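Local coordinates for protein 2,3-dihydroxybenzoate-AMP ligase (Mycobacterium smegmatis, PDB 5KEI) that belongs to the AMP-binding enzymes of the ANL superfamily, which pair a large N-terminal domain with a small, mobile C-terminal one, at residues 222-227 with 410-415; 96-101 with 118-123; 235-240 with 358-363; 125-130 with 252-257. All blocks are in the same frame, centred on the assembly; numbering follows the deposited sequence.

Contact 1: 222-227 with 410-415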
loop_
_atom_site.group_PDB
_atom_site.type_symbol
_atom_site.label_atom_id
_atom_site.label_comp_id
_atom_site.label_asym_id
_atom_site.label_seq_id
_atom_site.Cartn_x
_atom_site.Cartn_y
_atom_site.Cartn_z
ATOM N N LEU A 222 3.928 5.277 5.673
ATOM C CA LEU A 222 4.774 4.672 4.658
ATOM C C LEU A 222 5.127 3.236 5.052
ATOM O O LEU A 222 5.475 2.935 6.197
ATOM C CB LEU A 222 6.048 5.500 4.427
ATOM C CG LEU A 222 5.810 6.931 3.941
ATOM C CD1 LEU A 222 7.103 7.724 3.827
ATOM C CD2 LEU A 222 5.037 6.933 2.624
ATOM N N ILE A 223 5.030 2.353 4.073
ATOM C CA ILE A 223 5.220 0.932 4.290
ATOM C C ILE A 223 6.479 0.476 3.587
ATOM O O ILE A 223 6.566 0.559 2.351
ATOM C CB ILE A 223 4.001 0.133 3.766
ATOM C CG1 ILE A 223 2.754 0.492 4.583
ATOM C CG2 ILE A 223 4.267 -1.352 3.823
ATOM C CD1 ILE A 223 1.444 0.164 3.895
ATOM N N PRO A 224 7.470 0.001 4.359
ATOM C CA PRO A 224 8.713 -0.444 3.712
ATOM C C PRO A 224 8.575 -1.876 3.191
ATOM O O PRO A 224 8.159 -2.790 3.912
ATOM C CB PRO A 224 9.748 -0.342 4.828
ATOM C CG PRO A 224 8.963 -0.590 6.073
ATOM C CD PRO A 224 7.551 -0.093 5.825
ATOM N N ARG A 225 8.874 -2.067 1.917
ATOM C CA ARG A 225 8.877 -3.423 1.391
ATOM C C ARG A 225 10.314 -3.718 1.027
ATOM O O ARG A 225 10.973 -2.932 0.341
ATOM C CB ARG A 225 7.929 -3.577 0.195
ATOM C CG ARG A 225 6.495 -3.064 0.441
ATOM C CD ARG A 225 5.671 -3.964 1.378
ATOM N NE ARG A 225 5.703 -5.352 0.911
ATOM C CZ ARG A 225 4.700 -5.994 0.317
ATOM N NH1 ARG A 225 3.525 -5.407 0.133
ATOM N NH2 ARG A 225 4.880 -7.243 -0.066
ATOM N N THR A 226 10.824 -4.826 1.537
ATOM C CA THR A 226 12.196 -5.190 1.253
ATOM C C THR A 226 12.299 -5.783 -0.140
ATOM O O THR A 226 11.290 -6.166 -0.738
ATOM C CB THR A 226 12.714 -6.184 2.277
ATOM O OG1 THR A 226 11.988 -7.412 2.143
ATOM C CG2 THR A 226 12.508 -5.638 3.661
ATOM N N HIS A 227 13.522 -5.840 -0.660
ATOM C CA HIS A 227 13.789 -6.497 -1.938
ATOM C C HIS A 227 13.293 -7.935 -1.875
ATOM O O HIS A 227 12.596 -8.405 -2.780
ATOM C CB HIS A 227 15.287 -6.478 -2.279
ATOM C CG HIS A 227 15.858 -5.108 -2.479
ATOM N ND1 HIS A 227 15.911 -4.494 -3.717
ATOM C CD2 HIS A 227 16.444 -4.248 -1.614
ATOM C CE1 HIS A 227 16.479 -3.312 -3.598
ATOM N NE2 HIS A 227 16.816 -3.135 -2.329
ATOM N N TYR A 410 5.994 -11.509 3.605
ATOM C CA TYR A 410 6.009 -10.223 2.908
ATOM C C TYR A 410 5.130 -9.185 3.630
ATOM O O TYR A 410 4.745 -8.184 3.041
ATOM C CB TYR A 410 5.575 -10.394 1.439
ATOM C CG TYR A 410 4.244 -11.092 1.304
ATOM C CD1 TYR A 410 3.073 -10.359 1.239
ATOM C CD2 TYR A 410 4.156 -12.478 1.274
ATOM C CE1 TYR A 410 1.855 -10.971 1.148
ATOM C CE2 TYR A 410 2.925 -13.114 1.171
ATOM C CZ TYR A 410 1.778 -12.344 1.118
ATOM O OH TYR A 410 0.544 -12.915 1.025
ATOM N N THR A 411 4.841 -9.429 4.908
ATOM C CA THR A 411 4.061 -8.505 5.736
ATOM C C THR A 411 4.983 -7.692 6.649
ATOM O O THR A 411 5.857 -8.247 7.318
ATOM C CB THR A 411 3.001 -9.257 6.586
ATOM O OG1 THR A 411 1.984 -9.786 5.721
ATOM C CG2 THR A 411 2.340 -8.314 7.600
ATOM N N LEU A 412 4.794 -6.375 6.673
ATOM C CA LEU A 412 5.724 -5.491 7.368
ATOM C C LEU A 412 5.742 -5.722 8.877
ATOM O O LEU A 412 4.782 -6.223 9.459
ATOM C CB LEU A 412 5.391 -4.030 7.072
ATOM C CG LEU A 412 4.418 -3.318 8.006
ATOM C CD1 LEU A 412 4.358 -1.846 7.647
ATOM C CD2 LEU A 412 3.037 -3.939 7.941
ATOM N N ASN A 413 6.860 -5.364 9.492
ATOM C CA ASN A 413 7.061 -5.537 10.920
ATOM C C ASN A 413 7.015 -4.189 11.637
ATOM O O ASN A 413 7.058 -4.118 12.857
ATOM C CB ASN A 413 8.380 -6.251 11.157
ATOM C CG ASN A 413 8.453 -7.561 10.416
ATOM O OD1 ASN A 413 7.907 -8.560 10.875
ATOM N ND2 ASN A 413 9.107 -7.565 9.252
ATOM N N GLY A 414 6.917 -3.127 10.847
ATOM C CA GLY A 414 6.615 -1.800 11.338
ATOM C C GLY A 414 6.497 -0.839 10.170
ATOM O O GLY A 414 7.075 -1.067 9.109
ATOM N N TYR A 415 5.737 0.236 10.348
ATOM C CA TYR A 415 5.743 1.320 9.385
ATOM C C TYR A 415 7.097 2.024 9.405
ATOM O O TYR A 415 7.867 1.890 10.367
ATOM C CB TYR A 415 4.621 2.305 9.682
ATOM C CG TYR A 415 3.255 1.742 9.411
ATOM C CD1 TYR A 415 2.416 1.392 10.454
ATOM C CD2 TYR A 415 2.802 1.556 8.109
ATOM C CE1 TYR A 415 1.177 0.877 10.221
ATOM C CE2 TYR A 415 1.538 1.045 7.862
ATOM C CZ TYR A 415 0.730 0.704 8.933
ATOM O OH TYR A 415 -0.533 0.188 8.737
#
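Ile223, Pro224 and Arg225 on strand 222-226, the edge strand of the seven-stranded mixed sheet, meet Tyr410, Leu412 and Tyr415 in the irregular 410-415 segment, whose Gly414-Tyr415 end fits the family's A6 core motif. The two run in roughly opposite directions, yet no hydrogen bond joins them; the contact is van der Waals packing, of side chains on one another and on backbone carbonyls. Ile223 lies alongside the Tyr415 ring and lays CG1 3.5 Å from Tyr415 CE2 at the ring's edge. Its other branch, CG2, anti to the backbone N, meets Leu412 CD1 at 3.9 Å, the two side chains crossing at about a right angle. Leu222 O lies in the plane of the Tyr415 ring, 3.6 Å from Tyr415 CD2. Next along the strand, Pro224 CD rests 3.5 Å from Gly414 O and 4.1 Å from Leu412 CD1. The Arg225 chain bends at chi2 (-72°) and chi3 (-52°), and this brings its guanidinium under Tyr410 O, which sits 3.1 Å above one face, too poorly angled for a bond. That group is held instead by a salt bridge from NE to Asp229 and by NH1 bonded to Ala356 O, while the Tyr415 hydroxyl bonds Glu357. Helix 227-240 follows directly and packs on Arg225 through Tyr230 and Asn233, strand 207-212 pairs with strand 222-226, and helix 131-141 covers Leu222.

Contact 2: 96-101 with 118-123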
loop_
_atom_site.group_PDB
_atom_site.type_symbol
_atom_site.label_atom_id
_atom_site.label_comp_id
_atom_site.label_asym_id
_atom_site.label_seq_id
_atom_site.Cartn_x
_atom_site.Cartn_y
_atom_site.Cartn_z
ATOM N N ASP A 96 18.868 6.924 -0.471
ATOM C CA ASP A 96 18.105 8.174 -0.526
ATOM C C ASP A 96 16.679 7.907 -0.965
ATOM O O ASP A 96 16.439 7.168 -1.911
ATOM C CB ASP A 96 18.751 9.172 -1.492
ATOM C CG ASP A 96 19.926 9.927 -0.864
ATOM O OD1 ASP A 96 20.256 9.638 0.311
ATOM O OD2 ASP A 96 20.510 10.810 -1.547
ATOM N N ARG A 97 15.720 8.525 -0.299
ATOM C CA ARG A 97 14.341 8.275 -0.675
ATOM C C ARG A 97 13.859 9.391 -1.580
ATOM O O ARG A 97 14.245 10.554 -1.435
ATOM C CB ARG A 97 13.523 8.075 0.595
ATOM C CG ARG A 97 14.266 6.996 1.396
ATOM C CD ARG A 97 13.770 6.697 2.743
ATOM N NE ARG A 97 14.292 7.559 3.798
ATOM C CZ ARG A 97 15.562 7.639 4.186
ATOM N NH1 ARG A 97 15.870 8.440 5.194
ATOM N NH2 ARG A 97 16.519 6.964 3.570
ATOM N N VAL A 98 13.087 8.998 -2.580
ATOM C CA VAL A 98 12.645 9.893 -3.629
ATOM C C VAL A 98 11.135 9.761 -3.780
ATOM O O VAL A 98 10.624 8.672 -4.021
ATOM C CB VAL A 98 13.365 9.577 -4.976
ATOM C CG1 VAL A 98 12.802 10.428 -6.125
ATOM C CG2 VAL A 98 14.894 9.774 -4.826
ATOM N N LEU A 99 10.419 10.866 -3.632
ATOM C CA LEU A 99 8.970 10.842 -3.790
ATOM C C LEU A 99 8.634 10.706 -5.262
ATOM O O LEU A 99 9.149 11.445 -6.089
ATOM C CB LEU A 99 8.327 12.106 -3.215
ATOM C CG LEU A 99 8.478 12.364 -1.720
ATOM C CD1 LEU A 99 7.725 13.629 -1.317
ATOM C CD2 LEU A 99 7.985 11.191 -0.919
ATOM N N VAL A 100 7.763 9.762 -5.589
ATOM C CA VAL A 100 7.357 9.548 -6.977
ATOM C C VAL A 100 5.831 9.645 -7.169
ATOM O O VAL A 100 5.060 8.991 -6.457
ATOM C CB VAL A 100 7.843 8.178 -7.480
ATOM C CG1 VAL A 100 7.470 7.980 -8.941
ATOM C CG2 VAL A 100 9.332 8.052 -7.271
ATOM N N GLN A 101 5.413 10.462 -8.133
ATOM C CA GLN A 101 4.001 10.627 -8.465
ATOM C C GLN A 101 3.831 10.773 -9.974
ATOM O O GLN A 101 3.877 11.876 -10.510
ATOM C CB GLN A 101 3.404 11.840 -7.739
ATOM C CG GLN A 101 1.905 12.037 -8.000
ATOM C CD GLN A 101 1.269 13.131 -7.148
ATOM O OE1 GLN A 101 1.668 14.304 -7.190
ATOM N NE2 GLN A 101 0.269 12.744 -6.364
ATOM N N ALA A 118 19.833 3.271 -9.280
ATOM C CA ALA A 118 20.668 4.267 -8.626
ATOM C C ALA A 118 20.743 3.965 -7.122
ATOM O O ALA A 118 21.501 4.594 -6.373
ATOM C CB ALA A 118 20.139 5.667 -8.881
ATOM N N GLY A 119 19.977 2.971 -6.692
ATOM C CA GLY A 119 19.969 2.571 -5.298
ATOM C C GLY A 119 19.033 3.436 -4.471
ATOM O O GLY A 119 19.004 3.346 -3.244
ATOM N N ALA A 120 18.265 4.289 -5.142
ATOM C CA ALA A 120 17.314 5.145 -4.440
ATOM C C ALA A 120 16.109 4.316 -4.001
ATOM O O ALA A 120 15.831 3.232 -4.541
ATOM C CB ALA A 120 16.889 6.299 -5.310
ATOM N N VAL A 121 15.421 4.807 -2.988
ATOM C CA VAL A 121 14.285 4.097 -2.440
ATOM C C VAL A 121 13.062 4.931 -2.743
ATOM O O VAL A 121 12.792 5.896 -2.040
ATOM C CB VAL A 121 14.439 3.857 -0.927
ATOM C CG1 VAL A 121 13.177 3.204 -0.350
ATOM C CG2 VAL A 121 15.691 3.000 -0.657
ATOM N N PRO A 122 12.342 4.585 -3.829
ATOM C CA PRO A 122 11.176 5.371 -4.239
ATOM C C PRO A 122 10.004 5.243 -3.260
ATOM O O PRO A 122 9.820 4.204 -2.618
ATOM C CB PRO A 122 10.827 4.790 -5.612
ATOM C CG PRO A 122 11.367 3.403 -5.576
ATOM C CD PRO A 122 12.624 3.494 -4.782
ATOM N N VAL A 123 9.279 6.343 -3.110
ATOM C CA VAL A 123 8.048 6.414 -2.347
ATOM C C VAL A 123 6.897 6.473 -3.349
ATOM O O VAL A 123 6.770 7.424 -4.125
ATOM C CB VAL A 123 8.028 7.643 -1.428
ATOM C CG1 VAL A 123 6.699 7.764 -0.718
ATOM C CG2 VAL A 123 9.174 7.559 -0.420
#
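Strands 97-101 and 121-123 run parallel, stitched by four backbone hydrogen bonds that begin at Asp96 O, just before the first strand, their short axes 4.5 Å apart at closest and crossing at -34°. Asp96 O accepts Val121 N at 2.8 Å, and Val98 O takes Val123 N at the same length; in return Val98 N reaches Val121 O over a longer 3.2 Å, coming from well above the carbonyl plane, whereas Val100 N meets Val123 O within it. Pro122 has no N-H to give, which costs this pairing nothing, because within 121-123 the bonds toward strand 97-101 come from Val121 and Val123. On one face Leu99 lies alongside Val123, its CD2 pressed 3.6 Å from Val123 CB, and Arg97 sets CG 3.9 Å from Val121 CB before its chain turns away to bond Ser20. The pair forms the two strands of a beta-alpha-beta unit, with helix 107-117 as the crossover; Gly119 ends that helix in a Schellman motif, at a positive phi. Val98 and Pro122 point to the other face. There Val98 CG2, anti to its carbonyl carbon, touches Ala120 CB at 4.0 Å, and Val100 CG2 meets Pro122 CB at the same distance. Leu115 of the crossover helix packs against Val98, Val100 and Ala120, while Phe137 and Ala138 of helix 131-141 cover Leu99 on the opposite face.

Contact 3: 235-240 with 358-363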
loop_
_atom_site.group_PDB
_atom_site.type_symbol
_atom_site.label_atom_id
_atom_site.label_comp_id
_atom_site.label_asym_id
_atom_site.label_seq_id
_atom_site.Cartn_x
_atom_site.Cartn_y
_atom_site.Cartn_z
ATOM N N THR A 235 6.442 -12.520 -7.750
ATOM C CA THR A 235 6.731 -13.841 -8.337
ATOM C C THR A 235 5.656 -14.856 -7.959
ATOM O O THR A 235 5.042 -15.502 -8.825
ATOM C CB THR A 235 8.082 -14.360 -7.863
ATOM O OG1 THR A 235 9.075 -13.349 -8.098
ATOM C CG2 THR A 235 8.436 -15.682 -8.556
ATOM N N ALA A 236 5.442 -14.998 -6.656
ATOM C CA ALA A 236 4.430 -15.904 -6.142
ATOM C C ALA A 236 3.034 -15.549 -6.668
ATOM O O ALA A 236 2.252 -16.437 -6.961
ATOM C CB ALA A 236 4.444 -15.906 -4.621
ATOM N N SER A 237 2.730 -14.260 -6.799
ATOM C CA SER A 237 1.409 -13.835 -7.295
ATOM C C SER A 237 1.237 -14.165 -8.754
ATOM O O SER A 237 0.142 -14.539 -9.188
ATOM C CB SER A 237 1.183 -12.324 -7.117
ATOM O OG SER A 237 1.234 -11.971 -5.766
ATOM N N ALA A 238 2.307 -13.961 -9.522
ATOM C CA ALA A 238 2.300 -14.265 -10.954
ATOM C C ALA A 238 2.240 -15.784 -11.178
ATOM O O ALA A 238 1.607 -16.254 -12.117
ATOM C CB ALA A 238 3.530 -13.651 -11.649
ATOM N N GLU A 239 2.883 -16.547 -10.303
ATOM C CA GLU A 239 2.747 -17.987 -10.362
ATOM C C GLU A 239 1.312 -18.436 -10.053
ATOM O O GLU A 239 0.778 -19.329 -10.707
ATOM C CB GLU A 239 3.707 -18.663 -9.395
ATOM C CG GLU A 239 3.719 -20.174 -9.568
ATOM C CD GLU A 239 4.177 -20.921 -8.329
ATOM O OE1 GLU A 239 4.945 -20.351 -7.513
ATOM O OE2 GLU A 239 3.753 -22.088 -8.172
ATOM N N LEU A 240 0.697 -17.820 -9.052
ATOM C CA LEU A 240 -0.639 -18.211 -8.633
ATOM C C LEU A 240 -1.636 -17.881 -9.734
ATOM O O LEU A 240 -2.566 -18.651 -10.006
ATOM C CB LEU A 240 -1.017 -17.521 -7.317
ATOM C CG LEU A 240 -2.389 -17.781 -6.673
ATOM C CD1 LEU A 240 -2.290 -17.582 -5.170
ATOM C CD2 LEU A 240 -3.472 -16.865 -7.252
ATOM N N GLY A 358 1.099 -5.942 3.297
ATOM C CA GLY A 358 1.502 -7.329 3.179
ATOM C C GLY A 358 0.411 -8.268 2.706
ATOM O O GLY A 358 0.133 -8.327 1.505
ATOM N N LEU A 359 -0.203 -8.984 3.647
ATOM C CA LEU A 359 -1.087 -10.133 3.368
ATOM C C LEU A 359 -1.951 -10.015 2.122
ATOM O O LEU A 359 -2.699 -9.050 1.953
ATOM C CB LEU A 359 -2.019 -10.407 4.552
ATOM C CG LEU A 359 -2.834 -11.708 4.386
ATOM C CD1 LEU A 359 -1.961 -12.938 4.524
ATOM C CD2 LEU A 359 -4.015 -11.787 5.335
ATOM N N LEU A 360 -1.828 -11.009 1.242
ATOM C CA LEU A 360 -2.675 -11.092 0.066
ATOM C C LEU A 360 -3.542 -12.354 0.119
ATOM O O LEU A 360 -3.041 -13.458 0.374
ATOM C CB LEU A 360 -1.832 -11.070 -1.210
ATOM C CG LEU A 360 -1.024 -9.801 -1.497
ATOM C CD1 LEU A 360 -0.011 -10.034 -2.617
ATOM C CD2 LEU A 360 -1.955 -8.688 -1.866
ATOM N N ASN A 361 -4.843 -12.172 -0.105
ATOM C CA ASN A 361 -5.780 -13.289 -0.233
ATOM C C ASN A 361 -6.331 -13.308 -1.643
ATOM O O ASN A 361 -6.866 -12.300 -2.118
ATOM C CB ASN A 361 -6.927 -13.186 0.782
ATOM C CG ASN A 361 -6.437 -13.187 2.197
ATOM O OD1 ASN A 361 -6.115 -14.239 2.744
ATOM N ND2 ASN A 361 -6.355 -12.001 2.805
ATOM N N TYR A 362 -6.161 -14.443 -2.316
ATOM C CA TYR A 362 -6.650 -14.639 -3.679
ATOM C C TYR A 362 -7.559 -15.842 -3.741
ATOM O O TYR A 362 -7.341 -16.822 -3.024
ATOM C CB TYR A 362 -5.528 -14.913 -4.678
ATOM C CG TYR A 362 -4.475 -13.869 -4.891
ATOM C CD1 TYR A 362 -4.600 -12.923 -5.901
ATOM C CD2 TYR A 362 -3.313 -13.883 -4.149
ATOM C CE1 TYR A 362 -3.611 -11.991 -6.119
ATOM C CE2 TYR A 362 -2.338 -12.949 -4.353
ATOM C CZ TYR A 362 -2.485 -12.017 -5.345
ATOM O OH TYR A 362 -1.486 -11.106 -5.554
ATOM N N THR A 363 -8.536 -15.797 -4.634
ATOM C CA THR A 363 -9.150 -17.024 -5.103
ATOM C C THR A 363 -8.171 -17.640 -6.108
ATOM O O THR A 363 -7.411 -16.928 -6.770
ATOM C CB THR A 363 -10.534 -16.777 -5.737
ATOM O OG1 THR A 363 -10.478 -15.649 -6.629
ATOM C CG2 THR A 363 -11.555 -16.510 -4.660
#
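Tyr362 reaches from its strand to helix 227-240 and gives its phenolic hydrogen to Ser237, OH to OG at 2.9 Å. This is helix-on-sheet packing: strand 360-362 belongs to the nine-stranded mixed sheet, and its direction lies within 5° of that of the 235-240 helical segment, with the short axes 11.1 Å apart. Beside the hydroxyl pair, Leu240 crosses the tyrosine obliquely near the root of its ring. Its CD2 lies 3.8 Å from Tyr362 CB, and its CD1 4.0 Å from Tyr362 CD2. Leu240 has CG anti to the backbone N (chi1 -180°), an extended setting that carries both methyls from the helix to the tyrosine. Ser237 and Leu240 are three residues apart, so they stand on the same side of the helix, one meeting the tip of the tyrosine and the other its base. Leu360, two residues earlier on the strand, also points at the helix and offers CD1 to Ser237 OG at 3.9 Å.

Further out, Leu380 touches Ser237, Gln350 packs against both Leu240 and Tyr362, and Val352 also borders the tyrosine. The strand is itself held on each flank by backbone bonds, Asn361 to Phe353 and Tyr362 to Arg378. What fixes the serine hydroxyl lies one turn back: with OG anti to the carbonyl carbon (chi1 -61°), Ser237 is also hydrogen-bonded through OG to Asn233 O, so the same oxygen receives the tyrosine's hydrogen and hands its own to the helix backbone.

Contact 4: 125-130 with 252-257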
loop_
_atom_site.group_PDB
_atom_site.type_symbol
_atom_site.label_atom_id
_atom_site.label_comp_id
_atom_site.label_asym_id
_atom_site.label_seq_id
_atom_site.Cartn_x
_atom_site.Cartn_y
_atom_site.Cartn_z
ATOM N N CYS A 125 3.771 7.365 -4.418
ATOM C CA CYS A 125 2.597 8.213 -4.194
ATOM C C CYS A 125 1.519 7.963 -5.243
ATOM O O CYS A 125 1.819 7.648 -6.396
ATOM C CB CYS A 125 2.989 9.687 -4.202
ATOM S SG CYS A 125 4.406 10.047 -3.143
ATOM N N LEU A 126 0.266 8.080 -4.807
ATOM C CA LEU A 126 -0.909 7.938 -5.657
ATOM C C LEU A 126 -1.344 9.299 -6.207
ATOM O O LEU A 126 -1.040 10.333 -5.612
ATOM C CB LEU A 126 -2.040 7.291 -4.863
ATOM C CG LEU A 126 -1.527 6.005 -4.234
ATOM C CD1 LEU A 126 -2.572 5.383 -3.333
ATOM C CD2 LEU A 126 -1.056 5.031 -5.329
ATOM N N PRO A 127 -2.046 9.308 -7.354
ATOM C CA PRO A 127 -2.381 10.580 -8.023
ATOM C C PRO A 127 -3.326 11.487 -7.221
ATOM O O PRO A 127 -3.374 12.686 -7.488
ATOM C CB PRO A 127 -3.046 10.126 -9.333
ATOM C CG PRO A 127 -3.526 8.735 -9.058
ATOM C CD PRO A 127 -2.503 8.142 -8.126
ATOM N N GLY A 128 -4.044 10.924 -6.254
ATOM C CA GLY A 128 -4.982 11.677 -5.451
ATOM C C GLY A 128 -4.361 12.349 -4.245
ATOM O O GLY A 128 -5.054 13.030 -3.481
ATOM N N HIS A 129 -3.059 12.152 -4.069
ATOM C CA HIS A 129 -2.305 12.827 -3.012
ATOM C C HIS A 129 -2.038 14.279 -3.389
ATOM O O HIS A 129 -1.654 14.560 -4.528
ATOM C CB HIS A 129 -0.970 12.117 -2.746
ATOM C CG HIS A 129 -1.109 10.784 -2.074
ATOM N ND1 HIS A 129 -0.243 9.735 -2.318
ATOM C CD2 HIS A 129 -2.002 10.330 -1.160
ATOM C CE1 HIS A 129 -0.604 8.696 -1.587
ATOM N NE2 HIS A 129 -1.669 9.027 -0.876
ATOM N N ARG A 130 -2.230 15.190 -2.430
ATOM C CA ARG A 130 -1.946 16.613 -2.639
ATOM C C ARG A 130 -0.841 17.094 -1.693
ATOM O O ARG A 130 -0.135 16.284 -1.090
ATOM C CB ARG A 130 -3.212 17.467 -2.458
ATOM C CG ARG A 130 -4.268 17.232 -3.539
ATOM C CD ARG A 130 -3.717 17.515 -4.909
ATOM N NE ARG A 130 -4.738 17.370 -5.939
ATOM C CZ ARG A 130 -4.889 16.286 -6.701
ATOM N NH1 ARG A 130 -4.075 15.243 -6.544
ATOM N NH2 ARG A 130 -5.863 16.240 -7.618
ATOM N N ALA A 252 -4.914 -0.631 -15.147
ATOM C CA ALA A 252 -6.052 0.278 -15.194
ATOM C C ALA A 252 -6.137 1.132 -13.922
ATOM O O ALA A 252 -6.612 2.270 -13.951
ATOM C CB ALA A 252 -7.343 -0.510 -15.403
ATOM N N LEU A 253 -5.680 0.567 -12.813
ATOM C CA LEU A 253 -5.573 1.292 -11.551
ATOM C C LEU A 253 -4.279 2.129 -11.527
ATOM O O LEU A 253 -3.407 1.923 -12.367
ATOM C CB LEU A 253 -5.614 0.295 -10.396
ATOM C CG LEU A 253 -6.930 -0.482 -10.359
ATOM C CD1 LEU A 253 -6.779 -1.793 -9.569
ATOM C CD2 LEU A 253 -8.041 0.409 -9.785
ATOM N N PRO A 254 -4.149 3.076 -10.577
ATOM C CA PRO A 254 -2.905 3.861 -10.514
ATOM C C PRO A 254 -1.668 2.986 -10.301
ATOM O O PRO A 254 -1.580 2.273 -9.307
ATOM C CB PRO A 254 -3.129 4.788 -9.315
ATOM C CG PRO A 254 -4.286 4.229 -8.588
ATOM C CD PRO A 254 -5.136 3.552 -9.601
ATOM N N ALA A 255 -0.727 3.059 -11.233
ATOM C CA ALA A 255 0.399 2.131 -11.282
ATOM C C ALA A 255 1.198 2.036 -9.985
ATOM O O ALA A 255 1.840 1.020 -9.739
ATOM C CB ALA A 255 1.329 2.502 -12.433
ATOM N N ALA A 256 1.155 3.064 -9.142
ATOM C CA ALA A 256 2.008 3.061 -7.948
ATOM C C ALA A 256 1.376 2.307 -6.792
ATOM O O ALA A 256 2.035 2.040 -5.784
ATOM C CB ALA A 256 2.344 4.478 -7.515
ATOM N N HIS A 257 0.101 1.974 -6.928
ATOM C CA HIS A 257 -0.568 1.211 -5.887
ATOM C C HIS A 257 -0.093 -0.244 -5.899
ATOM O O HIS A 257 0.090 -0.829 -6.968
ATOM C CB HIS A 257 -2.085 1.264 -6.060
ATOM C CG HIS A 257 -2.839 0.725 -4.884
ATOM N ND1 HIS A 257 -2.991 -0.625 -4.650
ATOM C CD2 HIS A 257 -3.470 1.356 -3.863
ATOM C CE1 HIS A 257 -3.695 -0.804 -3.547
ATOM N NE2 HIS A 257 -3.995 0.383 -3.048
#
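Leu126 and Pro127 in one loop meet Pro254, Ala256 and His257 in another; no hydrogen bond joins them, and the contact is mainly apolar packing. Leu126 CD2 presses on the backbone where the second loop turns, 3.6 Å from His257 N and 4.1 Å from Ala256 CB; CD1 approaches the edge of the imidazole, 4.2 Å from His257 CD2. The two prolines cross at about a right angle, Pro127 CD against Pro254 CB at 3.6 Å. Cys125 O also lies 3.4 Å from Ala256 CB.

Hydrogen bonds shape each loop from within. Both make type I turns, closed by His129 N to Leu126 O and by His257 N to Pro254 O. Arg130 curls back so that NH1 gives to Pro127 O at 2.8 Å, in that carbonyl's plane, and to His129 O at 3.2 Å from well above the carbonyl plane, both acceptors lying in the guanidinium plane.

Each loop leads from a strand of a different sheet into a helix. Arg130 stands at the N-cap of helix 131-141, whose Phe137 meets the His129 ring edge-to-face; His257 caps helix 258-262 through Phe259 N, and Phe108 of helix 107-117 backs Ala255 and Ala256.

How the contacts relate
All four contacts belong to the AMP-binding part of the chain, spread over two mixed beta-sheets. Contacts 1 and 2 share the seven-stranded one, their centres about 15 Å apart, and touch where Leu222 packs on Val123. Contact 4 follows the second strand of contact 2, joined to it through Val100 O to Cys125 N and Gln101 to Leu126 O, and spans to the loop after strand 248-251 of the nine-stranded sheet. Contact 3 packs helix 227-240, which directly continues the strand of contact 1, on strand 360-362 of that same sheet; Tyr410 OH bonds Leu360 N between them. Along the chain contact 2 closes first, contact 3 falls between the segments of contact 1, and contact 4 alternates with both.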